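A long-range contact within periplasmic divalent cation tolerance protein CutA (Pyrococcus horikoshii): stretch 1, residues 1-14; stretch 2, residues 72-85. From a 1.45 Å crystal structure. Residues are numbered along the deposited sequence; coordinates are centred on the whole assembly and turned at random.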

ATOM      1  N   MET A   1     -13.336  -8.826   1.679  1.00  9.08           N
ATOM      2  CA  MET A   1     -12.227  -8.707   2.654  1.00  8.04           C
ATOM      3  C   MET A   1     -11.770  -7.262   2.700  1.00  8.11           C
ATOM      4  O   MET A   1     -12.142  -6.439   1.864  1.00  7.90           O
ATOM      5  CB  MET A   1     -11.073  -9.628   2.265  1.00  8.47           C
ATOM      6  CG  MET A   1     -10.315  -9.252   1.022  1.00  8.74           C
ATOM      7  SD  MET A   1      -8.781 -10.208   0.794  1.00  9.91           S
ATOM      8  CE  MET A   1      -7.683  -9.379   1.957  1.00 10.08           C
ATOM      9  N   ILE A   2     -10.926  -6.981   3.696  1.00  7.52           N
ATOM     10  CA  ILE A   2     -10.337  -5.664   3.892  1.00  7.37           C
ATOM     11  C   ILE A   2      -8.845  -5.728   4.183  1.00  7.18           C
ATOM     12  O   ILE A   2      -8.316  -6.744   4.645  1.00  6.62           O
ATOM     13  CB  ILE A   2     -11.055  -4.883   5.013  1.00  6.86           C
ATOM     14  CG1 ILE A   2     -10.839  -5.545   6.360  1.00  7.49           C
ATOM     15  CG2 ILE A   2     -12.546  -4.737   4.741  1.00  8.75           C
ATOM     16  CD1 ILE A   2     -11.382  -4.787   7.559  1.00 10.11           C
ATOM     17  N   ILE A   3      -8.192  -4.614   3.895  1.00  7.07           N
ATOM     18  CA  ILE A   3      -6.854  -4.330   4.370  1.00  7.68           C
ATOM     19  C   ILE A   3      -6.966  -3.335   5.494  1.00  7.53           C
ATOM     20  O   ILE A   3      -7.771  -2.415   5.452  1.00  6.74           O
ATOM     21  CB  ILE A   3      -6.006  -3.708   3.222  1.00  8.97           C
ATOM     22  CG1 ILE A   3      -5.861  -4.708   2.070  1.00 12.86           C
ATOM     23  CG2 ILE A   3      -4.679  -3.178   3.732  1.00 11.74           C
ATOM     24  CD1 ILE A   3      -5.362  -5.958   2.412  1.00 15.64           C
ATOM     25  N   VAL A   4      -6.130  -3.511   6.493  1.00  6.53           N
ATOM     26  CA  VAL A   4      -5.943  -2.518   7.536  1.00  7.18           C
ATOM     27  C   VAL A   4      -4.464  -2.158   7.591  1.00  7.82           C
ATOM     28  O   VAL A   4      -3.620  -3.036   7.703  1.00  8.43           O
ATOM     29  CB  VAL A   4      -6.427  -3.027   8.877  1.00  7.66           C
ATOM     30  CG1 VAL A   4      -6.159  -2.006  10.014  1.00  8.48           C
ATOM     31  CG2 VAL A   4      -7.907  -3.331   8.777  1.00  8.33           C
ATOM     32  N   TYR A   5      -4.170  -0.875   7.529  1.00  7.24           N
ATOM     33  CA  TYR A   5      -2.800  -0.362   7.610  1.00  7.32           C
ATOM     34  C   TYR A   5      -2.622   0.355   8.953  1.00  7.42           C
ATOM     35  O   TYR A   5      -3.436   1.173   9.363  1.00  8.27           O
ATOM     36  CB  TYR A   5      -2.519   0.608   6.471  1.00  7.90           C
ATOM     37  CG  TYR A   5      -1.108   1.154   6.365  1.00  9.45           C
ATOM     38  CD1 TYR A   5      -0.053   0.324   6.076  1.00  8.91           C
ATOM     39  CD2 TYR A   5      -0.831   2.523   6.549  1.00 10.46           C
ATOM     40  CE1 TYR A   5       1.258   0.813   5.958  1.00  9.71           C
ATOM     41  CE2 TYR A   5       0.490   3.022   6.432  1.00  9.94           C
ATOM     42  CZ  TYR A   5       1.515   2.151   6.126  1.00  9.41           C
ATOM     43  OH  TYR A   5       2.808   2.624   5.980  1.00  9.83           O
ATOM     44  N   THR A   6      -1.526   0.061   9.636  1.00  6.54           N
ATOM     45  CA  THR A   6      -1.108   0.769  10.832  1.00  6.45           C
ATOM     46  C   THR A   6       0.416   0.828  10.832  1.00  7.41           C
ATOM     47  O   THR A   6       1.072   0.174  10.037  1.00  7.89           O
ATOM     48  CB  THR A   6      -1.701   0.102  12.091  1.00  6.46           C
ATOM     49  OG1 THR A   6      -1.436   0.946  13.228  1.00  8.84           O
ATOM     50  CG2 THR A   6      -1.126  -1.256  12.393  1.00  8.62           C
ATOM     51  N   THR A   7       0.978   1.665  11.681  1.00  6.64           N
ATOM     52  CA  THR A   7       2.412   1.791  11.768  1.00  6.99           C
ATOM     53  C   THR A   7       2.833   1.633  13.189  1.00  7.18           C
ATOM     54  O   THR A   7       2.068   1.914  14.103  1.00  8.06           O
ATOM     55  CB  THR A   7       2.936   3.109  11.214  1.00  7.00           C
ATOM     56  OG1 THR A   7       2.633   4.189  12.123  1.00  9.21           O
ATOM     57  CG2 THR A   7       2.304   3.460   9.888  1.00  8.08           C
ATOM     58  N   PHE A   8       4.061   1.178  13.356  1.00  6.52           N
ATOM     59  CA  PHE A   8       4.654   0.877  14.675  1.00  7.25           C
ATOM     60  C   PHE A   8       6.039   1.496  14.790  1.00  7.49           C
ATOM     61  O   PHE A   8       6.709   1.693  13.790  1.00  6.53           O
ATOM     62  CB  PHE A   8       4.801  -0.640  14.888  1.00  7.08           C
ATOM     63  CG  PHE A   8       3.509  -1.395  14.924  1.00  7.00           C
ATOM     64  CD1 PHE A   8       2.779  -1.465  16.098  1.00  9.00           C
ATOM     65  CD2 PHE A   8       3.004  -2.037  13.774  1.00  8.95           C
ATOM     66  CE1 PHE A   8       1.597  -2.161  16.150  1.00  9.65           C
ATOM     67  CE2 PHE A   8       1.794  -2.749  13.843  1.00  9.04           C
ATOM     68  CZ  PHE A   8       1.088  -2.785  15.035  1.00  9.92           C
ATOM     69  N   PRO A   9       6.467   1.811  16.007  1.00  8.82           N
ATOM     70  CA  PRO A   9       7.779   2.429  16.195  1.00  9.31           C
ATOM     71  C   PRO A   9       8.972   1.505  15.959  1.00 11.48           C
ATOM     72  O   PRO A   9      10.037   2.042  15.649  1.00 14.02           O
ATOM     73  CB  PRO A   9       7.690   2.950  17.624  1.00 10.16           C
ATOM     74  CG  PRO A   9       6.782   1.998  18.272  1.00  9.25           C
ATOM     75  CD  PRO A   9       5.684   1.793  17.242  1.00  8.73           C
ATOM     76  N   ASP A  10       8.829   0.185  16.056  1.00 11.84           N
ATOM     77  CA  ASP A  10       9.852  -0.714  15.506  1.00 13.37           C
ATOM     78  C   ASP A  10       9.289  -2.129  15.462  1.00 11.45           C
ATOM     79  O   ASP A  10       8.071  -2.348  15.614  1.00 10.79           O
ATOM     80  CB  ASP A  10      11.196  -0.705  16.273  1.00 14.59           C
ATOM     81  CG  ASP A  10      12.405  -1.175  15.403  1.00 14.38           C
ATOM     82  OD1 ASP A  10      12.809  -0.432  14.483  1.00 18.68           O
ATOM     83  OD2 ASP A  10      13.039  -2.256  15.600  1.00 15.42           O
ATOM     84  N   TRP A  11      10.194  -3.074  15.233  1.00 10.46           N
ATOM     85  CA  TRP A  11       9.857  -4.418  14.905  1.00  9.69           C
ATOM     86  C   TRP A  11       9.323  -5.182  16.084  1.00  9.40           C
ATOM     87  O   TRP A  11       8.453  -6.049  15.900  1.00  9.56           O
ATOM     88  CB  TRP A  11      11.122  -5.119  14.373  1.00  8.66           C
ATOM     89  CG  TRP A  11      11.427  -4.783  12.959  1.00  8.34           C
ATOM     90  CD1 TRP A  11      12.311  -3.867  12.510  1.00  9.11           C
ATOM     91  CD2 TRP A  11      10.770  -5.314  11.817  1.00  9.25           C
ATOM     92  NE1 TRP A  11      12.283  -3.816  11.144  1.00 10.32           N
ATOM     93  CE2 TRP A  11      11.318  -4.689  10.695  1.00  9.57           C
ATOM     94  CE3 TRP A  11       9.767  -6.278  11.636  1.00  9.94           C
ATOM     95  CZ2 TRP A  11      10.897  -5.005   9.395  1.00  9.10           C
ATOM     96  CZ3 TRP A  11       9.364  -6.589  10.366  1.00 10.22           C
ATOM     97  CH2 TRP A  11       9.912  -5.955   9.266  1.00  9.19           C
ATOM     98  N   GLU A  12       9.836  -4.945  17.286  1.00  8.99           N
ATOM     99  CA  GLU A  12       9.391  -5.728  18.438  1.00 10.01           C
ATOM    100  C   GLU A  12       7.922  -5.476  18.719  1.00  9.20           C
ATOM    101  O   GLU A  12       7.174  -6.417  18.884  1.00  9.16           O
ATOM    102  CB  GLU A  12      10.233  -5.456  19.672  1.00 10.92           C
ATOM    103  CG  GLU A  12       9.908  -6.342  20.868  1.00 15.52           C
ATOM    104  CD  GLU A  12      10.247  -7.809  20.669  1.00 19.73           C
ATOM    105  OE1 GLU A  12      11.192  -8.161  19.909  1.00 26.30           O
ATOM    106  OE2 GLU A  12       9.519  -8.628  21.278  1.00 25.67           O
ATOM    107  N   SER A  13       7.503  -4.216  18.753  1.00  9.37           N
ATOM    108  CA  SER A  13       6.100  -3.905  18.947  1.00  8.69           C
ATOM    109  C   SER A  13       5.264  -4.400  17.770  1.00  9.06           C
ATOM    110  O   SER A  13       4.208  -4.968  17.974  1.00  8.17           O
ATOM    111  CB  SER A  13       5.845  -2.417  19.171  1.00 10.14           C
ATOM    112  OG  SER A  13       6.370  -1.609  18.150  1.00 10.21           O
ATOM    113  N   ALA A  14       5.710  -4.192  16.542  1.00  8.15           N
ATOM    114  CA  ALA A  14       4.942  -4.602  15.397  1.00  8.06           C
ATOM    115  C   ALA A  14       4.704  -6.119  15.458  1.00  7.90           C
ATOM    116  O   ALA A  14       3.589  -6.584  15.238  1.00  7.29           O
ATOM    117  CB  ALA A  14       5.681  -4.226  14.143  1.00  7.95           C
ATOM    118  N   LEU A  72      -3.779  -2.527  21.941  1.00 11.36           N
ATOM    119  CA  LEU A  72      -2.427  -3.097  21.897  1.00 11.28           C
ATOM    120  C   LEU A  72      -1.340  -2.118  21.423  1.00 10.81           C
ATOM    121  O   LEU A  72      -0.143  -2.392  21.577  1.00 11.67           O
ATOM    122  CB  LEU A  72      -2.400  -4.323  20.987  1.00 11.82           C
ATOM    123  CG  LEU A  72      -3.199  -5.502  21.526  1.00 11.57           C
ATOM    124  CD1 LEU A  72      -3.326  -6.577  20.447  1.00 12.33           C
ATOM    125  CD2 LEU A  72      -2.544  -6.096  22.751  1.00 13.86           C
ATOM    126  N   HIS A  73      -1.750  -0.987  20.894  1.00 10.16           N
ATOM    127  CA  HIS A  73      -0.815  -0.162  20.120  1.00  9.56           C
ATOM    128  C   HIS A  73       0.104   0.638  21.027  1.00 10.80           C
ATOM    129  O   HIS A  73      -0.355   1.212  22.017  1.00 10.63           O
ATOM    130  CB  HIS A  73      -1.562   0.807  19.208  1.00  9.25           C
ATOM    131  CG  HIS A  73      -0.798   1.139  17.964  1.00  8.78           C
ATOM    132  ND1 HIS A  73       0.370   1.866  17.975  1.00  9.76           N
ATOM    133  CD2 HIS A  73      -1.025   0.789  16.680  1.00  8.55           C
ATOM    134  CE1 HIS A  73       0.845   1.931  16.738  1.00  8.04           C
ATOM    135  NE2 HIS A  73       0.012   1.278  15.936  1.00  8.64           N
ATOM    136  N   PRO A  74       1.396   0.705  20.693  1.00 11.41           N
ATOM    137  CA  PRO A  74       2.311   1.586  21.444  1.00 12.36           C
ATOM    138  C   PRO A  74       2.077   3.086  21.294  1.00 12.43           C
ATOM    139  O   PRO A  74       2.553   3.858  22.142  1.00 13.91           O
ATOM    140  CB  PRO A  74       3.698   1.206  20.926  1.00 13.28           C
ATOM    141  CG  PRO A  74       3.485   0.444  19.677  1.00 13.39           C
ATOM    142  CD  PRO A  74       2.109  -0.140  19.713  1.00 11.73           C
ATOM    143  N   TYR A  75       1.382   3.515  20.248  1.00 11.28           N
ATOM    144  CA  TYR A  75       1.058   4.911  20.081  1.00 11.45           C
ATOM    145  C   TYR A  75      -0.250   5.294  20.773  1.00 12.41           C
ATOM    146  O   TYR A  75      -1.222   4.571  20.666  1.00 13.97           O
ATOM    147  CB  TYR A  75       0.964   5.275  18.593  1.00 10.63           C
ATOM    148  CG  TYR A  75       2.280   5.208  17.835  1.00  9.83           C
ATOM    149  CD1 TYR A  75       3.514   5.261  18.482  1.00  9.79           C
ATOM    150  CD2 TYR A  75       2.280   5.081  16.469  1.00  9.95           C
ATOM    151  CE1 TYR A  75       4.693   5.253  17.773  1.00 10.50           C
ATOM    152  CE2 TYR A  75       3.445   5.043  15.745  1.00 10.73           C
ATOM    153  CZ  TYR A  75       4.654   5.123  16.377  1.00  9.25           C
ATOM    154  OH  TYR A  75       5.802   5.058  15.598  1.00 10.51           O
ATOM    155  N   ASP A  76      -0.246   6.460  21.428  1.00 15.35           N
ATOM    156  CA  ASP A  76      -1.464   7.079  21.965  1.00 17.18           C
ATOM    157  C   ASP A  76      -2.494   7.311  20.867  1.00 15.82           C
ATOM    158  O   ASP A  76      -3.688   7.085  21.065  1.00 17.06           O
ATOM    159  CB  ASP A  76      -1.163   8.448  22.600  1.00 18.52           C
ATOM    160  CG  ASP A  76      -0.153   8.381  23.714  1.00 24.09           C
ATOM    161  OD1 ASP A  76      -0.258   7.459  24.554  1.00 33.11           O
ATOM    162  OD2 ASP A  76       0.751   9.246  23.858  1.00 29.71           O
ATOM    163  N   VAL A  77      -2.026   7.802  19.719  1.00 14.10           N
ATOM    164  CA  VAL A  77      -2.902   8.077  18.585  1.00 14.12           C
ATOM    165  C   VAL A  77      -2.361   7.329  17.360  1.00 12.48           C
ATOM    166  O   VAL A  77      -1.658   7.904  16.528  1.00 13.41           O
ATOM    167  CB  VAL A  77      -3.039   9.595  18.307  1.00 14.26           C
ATOM    168  CG1 VAL A  77      -4.043   9.857  17.199  1.00 15.56           C
ATOM    169  CG2 VAL A  77      -3.479  10.349  19.573  1.00 14.87           C
ATOM    170  N   PRO A  78      -2.675   6.048  17.254  1.00 11.07           N
ATOM    171  CA  PRO A  78      -2.181   5.274  16.107  1.00 11.06           C
ATOM    172  C   PRO A  78      -3.021   5.549  14.894  1.00 10.52           C
ATOM    173  O   PRO A  78      -4.168   5.975  15.018  1.00 10.32           O
ATOM    174  CB  PRO A  78      -2.382   3.837  16.548  1.00 10.71           C
ATOM    175  CG  PRO A  78      -3.542   3.897  17.478  1.00 12.68           C
ATOM    176  CD  PRO A  78      -3.498   5.237  18.152  1.00 12.35           C
ATOM    177  N   ALA A  79      -2.461   5.278  13.720  1.00  9.62           N
ATOM    178  CA  ALA A  79      -3.228   5.224  12.484  1.00  9.68           C
ATOM    179  C   ALA A  79      -3.786   3.808  12.345  1.00  8.96           C
ATOM    180  O   ALA A  79      -3.044   2.831  12.331  1.00  9.28           O
ATOM    181  CB  ALA A  79      -2.364   5.553  11.299  1.00 11.23           C
ATOM    182  N   ILE A  80      -5.101   3.693  12.226  1.00  8.05           N
ATOM    183  CA  ILE A  80      -5.743   2.409  11.996  1.00  7.07           C
ATOM    184  C   ILE A  80      -6.705   2.581  10.821  1.00  7.48           C
ATOM    185  O   ILE A  80      -7.862   3.000  10.994  1.00  8.04           O
ATOM    186  CB  ILE A  80      -6.500   1.893  13.251  1.00  7.93           C
ATOM    187  CG1 ILE A  80      -5.627   2.018  14.485  1.00  7.00           C
ATOM    188  CG2 ILE A  80      -6.921   0.424  13.038  1.00  9.23           C
ATOM    189  CD1 ILE A  80      -6.368   1.681  15.791  1.00  8.41           C
ATOM    190  N   ILE A  81      -6.227   2.238   9.629  1.00  6.79           N
ATOM    191  CA  ILE A  81      -6.804   2.654   8.345  1.00  7.46           C
ATOM    192  C   ILE A  81      -7.348   1.445   7.603  1.00  7.42           C
ATOM    193  O   ILE A  81      -6.598   0.549   7.247  1.00  7.81           O
ATOM    194  CB  ILE A  81      -5.720   3.360   7.527  1.00  8.04           C
ATOM    195  CG1 ILE A  81      -5.444   4.754   8.138  1.00  8.30           C
ATOM    196  CG2 ILE A  81      -6.106   3.497   6.067  1.00 10.02           C
ATOM    197  CD1 ILE A  81      -4.207   5.500   7.626  1.00 12.05           C
ATOM    198  N   ARG A  82      -8.652   1.431   7.369  1.00  7.05           N
ATOM    199  CA  ARG A  82      -9.335   0.365   6.652  1.00  7.09           C
ATOM    200  C   ARG A  82      -9.486   0.759   5.190  1.00  6.72           C
ATOM    201  O   ARG A  82     -10.057   1.808   4.877  1.00  6.86           O
ATOM    202  CB  ARG A  82     -10.724   0.108   7.241  1.00  8.22           C
ATOM    203  CG  ARG A  82     -11.627  -0.732   6.380  1.00  8.72           C
ATOM    204  CD  ARG A  82     -12.933  -1.034   7.016  1.00  8.60           C
ATOM    205  NE  ARG A  82     -13.858  -1.571   6.048  1.00 10.11           N
ATOM    206  CZ  ARG A  82     -15.037  -2.101   6.351  1.00 10.60           C
ATOM    207  NH1 ARG A  82     -15.471  -2.168   7.607  1.00 14.58           N
ATOM    208  NH2 ARG A  82     -15.796  -2.570   5.377  1.00 12.83           N
ATOM    209  N   ILE A  83      -8.998  -0.084   4.286  1.00  6.70           N
ATOM    210  CA  ILE A  83      -9.248   0.028   2.858  1.00  8.49           C
ATOM    211  C   ILE A  83      -9.912  -1.254   2.378  1.00  7.55           C
ATOM    212  O   ILE A  83      -9.381  -2.335   2.524  1.00  7.49           O
ATOM    213  CB  ILE A  83      -7.952   0.347   2.072  1.00  9.20           C
ATOM    214  CG1 ILE A  83      -7.407   1.749   2.454  1.00 11.76           C
ATOM    215  CG2 ILE A  83      -8.199   0.290   0.569  1.00  8.23           C
ATOM    216  CD1 ILE A  83      -5.914   1.936   2.224  1.00 14.67           C
ATOM    217  N   ASP A  84     -11.100  -1.099   1.806  1.00  7.65           N
ATOM    218  CA  ASP A  84     -11.862  -2.238   1.337  1.00  7.85           C
ATOM    219  C   ASP A  84     -11.208  -2.823   0.089  1.00  7.21           C
ATOM    220  O   ASP A  84     -10.692  -2.090  -0.754  1.00  8.62           O
ATOM    221  CB  ASP A  84     -13.301  -1.846   1.010  1.00  7.88           C
ATOM    222  CG  ASP A  84     -14.131  -1.539   2.220  1.00 12.11           C
ATOM    223  OD1 ASP A  84     -13.629  -1.527   3.348  1.00 13.06           O
ATOM    224  OD2 ASP A  84     -15.332  -1.244   2.079  1.00 18.45           O
ATOM    225  N   VAL A  85     -11.268  -4.143  -0.028  1.00  7.82           N
ATOM    226  CA  VAL A  85     -10.745  -4.831  -1.203  1.00  6.88           C
ATOM    227  C   VAL A  85     -11.875  -5.031  -2.195  1.00  7.53           C
ATOM    228  O   VAL A  85     -12.879  -5.636  -1.888  1.00  7.86           O
ATOM    229  CB  VAL A  85     -10.117  -6.166  -0.837  1.00  6.71           C
ATOM    230  CG1 VAL A  85      -9.783  -7.006  -2.063  1.00  6.58           C
ATOM    231  CG2 VAL A  85      -8.842  -5.946   0.014  1.00  7.63           C
TER
HETATM  232  O   HOH W   1     -12.888  -8.382  -1.056  1.00 12.34           O
HETATM  233  O   HOH W   2       0.251   4.305  13.773  1.00 14.93           O

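The framework of this contact is an antiparallel pairing of strand 2-8 with strand 81-84, their directions 154° apart and their axes approaching to 4.7 Å. Hydrogen-bonded and non-hydrogen-bonded pairs alternate. Ile3 and Ile83 exchange two bonds, Ile3 N to Ile83 O and Ile83 N to Ile3 O, both 2.9 Å; two residues on, Tyr5 N reaches Ile81 O at 2.8 Å and Ile81 N reaches Tyr5 O at 3.0 Å. A further bond, Val85 N to Met1 O at 3.1 Å, extends the ladder past Asp84, and water 1 continues it by accepting from Met1 N (2.8 Å) and donating to Val85 O (2.9 Å). Between the bonded pairs the chains draw closer, and CA-H...O contacts fill in: Val4 CA lies 3.1 Å from Ile81 O, and Arg82 CA 3.4 Å from Ile3 O.

Beyond Tyr5 the ladder gives way to side chains. Thr6 OG1 donates to Ala79 O at 2.6 Å, so a hydroxyl does here what a backbone amide does earlier, while Thr6 CA sits 3.2 Å from the same oxygen. Water 2 links Ala79 N and Thr7 OG1, at 2.9 Å from each. His73 NE2 approaches two acceptors near its ring plane, Thr6 OG1 at 3.1 Å and Thr7 O at 2.8 Å; both bonds are weak. The second ring nitrogen, His73 ND1, accepts from Tyr75 N at 3.0 Å, which ties the ring to its own loop. Histidine suits this place because one flat ring offers both a donor and an acceptor.

It also offers a face. The Phe8 and His73 rings form an offset stack, with planes 6° apart and centroids separated by 4.7 Å. Phe8 CB points away from the second stretch, but chi1 in m brings the ring back to it. At the Phe8 edge, CD1 meets Pro74 CD at 3.9 Å. Pro74 CG also packs against Pro9 CD at 3.5 Å and Ser13 CB at 3.7 Å, so a compact ring serves three neighbours without requiring a polar partner. Tyr75 closes this end obliquely, its CZ 3.6 Å from Pro9 CD.

Within the sheet, alternation sorts the side chains. Ile3, Tyr5, Ile81 and Ile83 share one face, where Tyr5 CB and Ile81 CB lie 4.4 Å apart and the end of the tyrosine leads away from the second stretch. The beta-branched isoleucines among them suit extended backbone. The other face carries Ile2, Val4, Arg82 and Asp84. There Arg82 NE and Asp84 OD1 form a 2.7 Å salt bridge within the second stretch, and Ile2 CG2 lies over a face of the guanidinium, 3.7 Å from Arg82 NE. The charge is paired along its own strand, leaving a flat surface for an apolar neighbour. Val85 finishes the packing, with CB 3.6 Å from Met1 CG and CG2 3.8 Å from Ile3 CG1. Altogether the contact buries 911 Å², counting both sides; Ile3, Tyr5 and Ile81 are buried, whereas Arg82 and Asp84 stay partly exposed, which suits a salt-bridged pair.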